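PDB 2A38: titin from Homo sapiens, which serves as a giant elastic scaffold of the muscle sarcomere, probably has protein kinase activity, and begins with a pair of immunoglobulin-like domains. Local coordinates for residues A164-Y167 with P168-G172. Residues are numbered along the deposited sequence; the frame is centred on the assembly and turned at random.
Sequences AEAY and PEDSG
Between Tyr167 and Asp170 the chain folds back in a 3-10 turn, Asp170 N giving its hydrogen to Tyr167 O at 2.7 Å and Ser171 N following with a bond to Pro168 O. This is the turn that joins strands 158-166 and 172-180, the E-F connection of an I-set immunoglobulin domain, which brings the chain from one sheet of the sandwich to the other. The side chain of Asp170 closes the turn from within: with CG beside its own backbone N (chi1 -55°), the carboxylate reaches back so that OD2 accepts the N-H of Tyr167 at 2.9 Å. That bond is almost straight, at 176°, and meets the oxygen on its anti side, 27° out of the carboxylate plane. Tyr167 is thus gripped through both its N and its O by one residue. A water sits between this carboxylate and the chain before the turn, 2.7 Å from Glu165 O and close to Asp170 OD2. Replacing Asp170 by alanine would probably leave the N-H of Tyr167 and the water without their shared carboxylate partner, with the turn held by its backbone bonds alone. On the outer surface, the Tyr167 ring extends back along the chain toward Glu165, and its OH donates to Glu165 OE1 at 2.7 Å; OE1 lies in the plane of the ring, and the hydroxyl meets it nearly in line with the Glu165 CD-OE1 bond. Tyr167 CB lies beside Pro168 CD, 3.3 Å away, as the peptide link to a proline brings them together. Ser171 OG is bonded to Val193 N, which places the turn against strand 183-193. Asp170, Gly172 and Tyr174 form the Asp-x-Gly-x-Tyr signature of the tyrosine corner, in which Tyr174 OH bonds to Asp170 O.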
# COMPACT_ATOMS: atom_id res chain seq x y z
N ALA A 164 32.88 -7.50 10.31
CA ALA A 164 33.54 -8.77 10.07
C ALA A 164 34.43 -9.26 11.21
O ALA A 164 34.45 -10.45 11.53
CB ALA A 164 34.35 -8.69 8.77
N GLU A 165 35.18 -8.33 11.80
CA GLU A 165 36.07 -8.63 12.91
C GLU A 165 35.94 -7.49 13.91
O GLU A 165 36.50 -6.42 13.70
CB GLU A 165 37.52 -8.69 12.45
CG GLU A 165 37.92 -9.97 11.78
CD GLU A 165 39.36 -9.92 11.34
OE1 GLU A 165 40.26 -9.82 12.21
OE2 GLU A 165 39.60 -9.98 10.11
N ALA A 166 35.20 -7.72 14.98
CA ALA A 166 34.98 -6.70 15.98
C ALA A 166 36.11 -6.63 17.00
O ALA A 166 36.48 -7.65 17.58
CB ALA A 166 33.67 -6.97 16.68
N TYR A 167 36.65 -5.43 17.19
CA TYR A 167 37.72 -5.18 18.16
C TYR A 167 37.24 -4.10 19.13
O TYR A 167 36.31 -3.36 18.82
CB TYR A 167 39.01 -4.74 17.46
CG TYR A 167 39.66 -5.88 16.70
CD1 TYR A 167 39.49 -6.02 15.32
CD2 TYR A 167 40.35 -6.88 17.38
CE1 TYR A 167 39.98 -7.14 14.64
CE2 TYR A 167 40.84 -8.01 16.72
CZ TYR A 167 40.65 -8.13 15.35
OH TYR A 167 41.07 -9.28 14.71
N PRO A 168 37.87 -3.99 20.32
CA PRO A 168 37.50 -3.00 21.34
C PRO A 168 37.24 -1.57 20.83
O PRO A 168 36.37 -0.88 21.34
CB PRO A 168 38.67 -3.07 22.32
CG PRO A 168 39.04 -4.51 22.26
CD PRO A 168 39.03 -4.78 20.77
N GLU A 169 38.00 -1.12 19.83
CA GLU A 169 37.81 0.22 19.26
C GLU A 169 36.42 0.40 18.61
O GLU A 169 35.99 1.53 18.38
CB GLU A 169 38.89 0.50 18.22
CG GLU A 169 40.21 0.98 18.79
CD GLU A 169 41.33 1.05 17.76
OE1 GLU A 169 41.07 1.45 16.60
OE2 GLU A 169 42.49 0.71 18.11
N ASP A 170 35.74 -0.72 18.33
CA ASP A 170 34.41 -0.69 17.70
C ASP A 170 33.25 -0.62 18.69
O ASP A 170 32.09 -0.54 18.29
CB ASP A 170 34.22 -1.92 16.81
CG ASP A 170 35.31 -2.07 15.77
OD1 ASP A 170 35.68 -1.06 15.13
OD2 ASP A 170 35.80 -3.21 15.58
N SER A 171 33.55 -0.67 19.98
CA SER A 171 32.51 -0.59 20.98
C SER A 171 31.88 0.81 20.91
O SER A 171 32.53 1.78 20.50
CB SER A 171 33.09 -0.80 22.38
OG SER A 171 33.68 -2.09 22.50
N GLY A 172 30.62 0.91 21.30
CA GLY A 172 29.97 2.20 21.27
C GLY A 172 28.48 2.11 21.08
O GLY A 172 27.91 1.02 21.09
O HOH W 1 36.82 -3.75 13.37